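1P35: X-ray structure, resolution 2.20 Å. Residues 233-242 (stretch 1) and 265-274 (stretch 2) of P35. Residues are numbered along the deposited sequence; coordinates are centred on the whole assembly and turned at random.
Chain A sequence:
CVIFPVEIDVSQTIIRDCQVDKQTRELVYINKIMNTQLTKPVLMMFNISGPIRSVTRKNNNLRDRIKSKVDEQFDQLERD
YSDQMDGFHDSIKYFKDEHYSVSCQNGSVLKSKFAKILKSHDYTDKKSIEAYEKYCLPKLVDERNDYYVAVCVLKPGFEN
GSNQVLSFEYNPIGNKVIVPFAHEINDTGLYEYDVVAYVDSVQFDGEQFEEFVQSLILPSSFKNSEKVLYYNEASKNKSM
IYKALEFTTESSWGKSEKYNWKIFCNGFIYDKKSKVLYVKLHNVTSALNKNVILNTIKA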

# COMPACT_ATOMS: atom_id res chain seq x y z
N GLU A 233 1.81 24.03 21.72
CA GLU A 233 2.00 23.07 22.81
C GLU A 233 3.32 22.29 22.81
O GLU A 233 4.01 22.13 21.79
CB GLU A 233 0.88 22.03 22.79
CG GLU A 233 -0.55 22.53 22.74
CD GLU A 233 -1.58 21.38 22.66
OE1 GLU A 233 -1.41 20.41 21.86
OE2 GLU A 233 -2.58 21.45 23.39
N ALA A 234 3.62 21.74 23.98
CA ALA A 234 4.80 20.94 24.17
C ALA A 234 4.47 19.78 25.09
O ALA A 234 3.92 20.00 26.17
CB ALA A 234 5.90 21.77 24.79
N SER A 235 4.75 18.56 24.65
CA SER A 235 4.57 17.39 25.51
C SER A 235 6.02 16.99 25.85
O SER A 235 6.96 17.76 25.59
CB SER A 235 3.81 16.25 24.81
OG SER A 235 4.55 15.68 23.75
N LYS A 236 6.19 15.81 26.45
CA LYS A 236 7.50 15.31 26.87
C LYS A 236 8.62 15.56 25.86
O LYS A 236 9.55 16.32 26.10
CB LYS A 236 7.40 13.81 27.21
N ASN A 237 8.53 14.91 24.71
CA ASN A 237 9.55 15.06 23.70
C ASN A 237 9.11 15.77 22.44
O ASN A 237 9.92 15.96 21.53
CB ASN A 237 10.13 13.69 23.33
CG ASN A 237 10.87 13.04 24.48
OD1 ASN A 237 11.89 13.58 24.97
ND2 ASN A 237 10.38 11.89 24.93
N LYS A 238 7.84 16.15 22.35
CA LYS A 238 7.39 16.82 21.14
C LYS A 238 6.94 18.28 21.34
O LYS A 238 6.50 18.67 22.42
CB LYS A 238 6.22 16.05 20.49
CG LYS A 238 6.47 14.56 20.24
CD LYS A 238 5.30 13.89 19.51
CE LYS A 238 5.49 12.35 19.40
NZ LYS A 238 6.78 11.99 18.78
N SER A 239 7.08 19.06 20.27
CA SER A 239 6.61 20.44 20.21
C SER A 239 5.59 20.41 19.06
O SER A 239 5.86 19.87 17.99
CB SER A 239 7.75 21.42 19.90
OG SER A 239 8.69 21.46 20.97
N MET A 240 4.41 20.96 19.31
CA MET A 240 3.35 20.96 18.32
C MET A 240 2.81 22.36 18.15
O MET A 240 2.31 22.99 19.11
CB MET A 240 2.20 20.00 18.74
CG MET A 240 2.57 18.56 18.93
SD MET A 240 2.39 17.96 20.66
CE MET A 240 3.73 18.76 21.43
N ILE A 241 2.89 22.84 16.91
CA ILE A 241 2.43 24.16 16.57
C ILE A 241 1.47 23.92 15.38
O ILE A 241 1.91 23.67 14.28
CB ILE A 241 3.66 25.06 16.25
CG1 ILE A 241 4.49 25.28 17.54
CG2 ILE A 241 3.25 26.41 15.72
CD1 ILE A 241 5.82 26.04 17.28
N TYR A 242 0.17 24.03 15.62
CA TYR A 242 -0.82 23.73 14.60
C TYR A 242 -2.18 24.40 14.80
O TYR A 242 -2.45 25.04 15.82
CB TYR A 242 -1.06 22.20 14.55
CG TYR A 242 -1.61 21.64 15.86
CD1 TYR A 242 -0.79 21.42 16.95
CD2 TYR A 242 -2.97 21.35 16.00
CE1 TYR A 242 -1.31 20.91 18.16
CE2 TYR A 242 -3.49 20.84 17.22
CZ TYR A 242 -2.64 20.63 18.29
OH TYR A 242 -3.12 20.14 19.49
N CYS A 265 -6.12 18.99 11.50
CA CYS A 265 -4.98 19.62 12.12
C CYS A 265 -3.83 19.73 11.10
O CYS A 265 -3.38 18.71 10.52
CB CYS A 265 -4.49 18.80 13.34
SG CYS A 265 -5.74 18.64 14.66
N ASN A 266 -3.36 20.96 10.94
CA ASN A 266 -2.28 21.29 10.02
C ASN A 266 -1.21 22.11 10.76
O ASN A 266 -1.50 22.99 11.60
CB ASN A 266 -2.86 22.07 8.85
CG ASN A 266 -3.74 21.20 7.97
OD1 ASN A 266 -3.23 20.41 7.14
ND2 ASN A 266 -5.06 21.30 8.16
N GLY A 267 0.04 21.84 10.43
CA GLY A 267 1.12 22.54 11.08
C GLY A 267 2.43 21.78 11.13
O GLY A 267 2.79 21.08 10.19
N PHE A 268 3.11 21.93 12.26
CA PHE A 268 4.42 21.37 12.50
C PHE A 268 4.46 20.59 13.83
O PHE A 268 4.01 21.08 14.90
CB PHE A 268 5.45 22.53 12.59
CG PHE A 268 5.55 23.35 11.35
CD1 PHE A 268 4.52 24.19 10.96
CD2 PHE A 268 6.66 23.20 10.51
CE1 PHE A 268 4.57 24.87 9.71
CE2 PHE A 268 6.73 23.87 9.28
CZ PHE A 268 5.67 24.72 8.86
N ILE A 269 4.98 19.37 13.76
CA ILE A 269 5.15 18.54 14.94
C ILE A 269 6.63 18.24 14.97
O ILE A 269 7.18 17.68 14.00
CB ILE A 269 4.34 17.23 14.86
CG1 ILE A 269 2.86 17.52 15.16
CG2 ILE A 269 4.91 16.20 15.86
CD1 ILE A 269 1.89 16.36 14.80
N TYR A 270 7.29 18.61 16.08
CA TYR A 270 8.71 18.40 16.18
C TYR A 270 9.05 17.42 17.30
O TYR A 270 8.62 17.56 18.45
CB TYR A 270 9.42 19.73 16.41
CG TYR A 270 10.91 19.56 16.50
CD1 TYR A 270 11.66 19.24 15.38
CD2 TYR A 270 11.58 19.70 17.72
CE1 TYR A 270 13.03 19.07 15.44
CE2 TYR A 270 12.97 19.54 17.80
CZ TYR A 270 13.68 19.22 16.64
OH TYR A 270 15.04 19.04 16.64
N ASP A 271 9.81 16.39 16.93
CA ASP A 271 10.20 15.40 17.92
C ASP A 271 11.55 15.79 18.48
O ASP A 271 12.58 15.61 17.83
CB ASP A 271 10.22 14.02 17.28
CG ASP A 271 10.46 12.92 18.29
OD1 ASP A 271 11.15 13.18 19.30
OD2 ASP A 271 9.98 11.78 18.05
N LYS A 272 11.53 16.38 19.68
CA LYS A 272 12.72 16.84 20.39
C LYS A 272 13.73 15.71 20.65
O LYS A 272 14.91 15.97 20.83
CB LYS A 272 12.33 17.42 21.76
CG LYS A 272 11.30 18.55 21.78
CD LYS A 272 10.90 18.81 23.21
CE LYS A 272 9.78 19.83 23.32
NZ LYS A 272 9.37 19.99 24.75
N LYS A 273 13.27 14.47 20.70
CA LYS A 273 14.21 13.39 20.97
C LYS A 273 14.90 12.84 19.71
O LYS A 273 16.11 12.63 19.71
CB LYS A 273 13.54 12.25 21.76
CG LYS A 273 14.57 11.25 22.30
CD LYS A 273 13.96 10.07 23.05
CE LYS A 273 15.06 9.17 23.63
NZ LYS A 273 14.46 8.04 24.41
N SER A 274 14.14 12.63 18.64
CA SER A 274 14.71 12.14 17.38
C SER A 274 15.29 13.26 16.49
O SER A 274 16.11 12.99 15.58
CB SER A 274 13.63 11.35 16.60
OG SER A 274 12.50 12.16 16.29
O HOH W 1 8.54 11.67 20.88

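The contact is an antiparallel strand pair, 238-242 against 268-271, whose N-to-C directions differ by 171°, and its first rule is that the backbone pays its own polar debts. At Ser239 and Tyr270 the pairing is reciprocal: Ser239 N gives its proton to Tyr270 O at 2.8 Å, and Tyr270 N returns one to Ser239 O at 2.7 Å. Two residues on, Ile241 N reaches Phe268 O and Phe268 N reaches Ile241 O, both at 2.9 Å and within a few degrees of straight. Met240 with Ile269, a non-hydrogen-bonded pair, lies between these two; Lys238 with Asp271, another, lies beyond Ser239 and Tyr270. At both the strands draw in to a CA-CA distance of 4.5 Å. The same carbonyls take a second, softer approach from CA hydrogens at such pairs, as with Lys238 CA 3.0 Å from Tyr270 O.

Met240 does not waste the amide and carbonyl that point away from stretch 2. They pair with Glu233 in the hairpin's other arm: Met240 N donates to Glu233 O at 2.8 Å, and Glu233 N to Met240 O at 2.9 Å. Lys238 O likewise accepts from Ser235 N at 2.8 Å. Strand 238-242 is thus bonded along both edges.

Side chains alternate between the faces. Lys238, Met240, Ile269 and Asp271 share one. On it Met240 CG packs 3.9 Å from Ile269 CG1, while at the more open end Lys238 NZ forms a salt bridge with Asp271 OD2 at 3.3 Å. A water reinforces that long bridge, accepting from Lys238 NZ at 2.8 Å and donating weakly to Asp271 OD2 at 3.2 Å. The other carboxylate oxygen, Asp271 OD1, accepts from two backbone amides beyond the strand, Lys273 N at 2.8 Å and Ser274 N at 3.1 Å, so one aspartate serves both the cross-strand charge pair and the local turn.

Lys272, with 90 Å² covered, loses more surface to the other stretch than any other residue here. Its side chain is extended beyond a chi1 of m, running past Ser239, where CE comes 3.1 Å from OG, to place NZ 3.4 Å from Ser235 O in a weak hydrogen bond. Its backbone N donates to Asn237 O at a very short 2.5 Å, a value to read cautiously because that oxygen is crowded in the model and Asn237 is poorly ordered.

At the far end the chain turns a corner at Gly267. Here a CB would lie 2.3 Å from Ile241 O and 2.7 Å from Tyr242 CA, and the backbone angles, 153/-142, would by themselves call for glycine. Its bare CA sits 3.5 Å from Ile241 O. Tyr242 points toward stretch 2, its CD2 4.0 Å from Cys265 CB, with the Cys265 sulfur lying obliquely to the ring. Tyr242 OH donates to Glu233 OE1 at 2.9 Å and has a further partner elsewhere in the structure, so the ring packs across the contact while its polar tip is satisfied outside it.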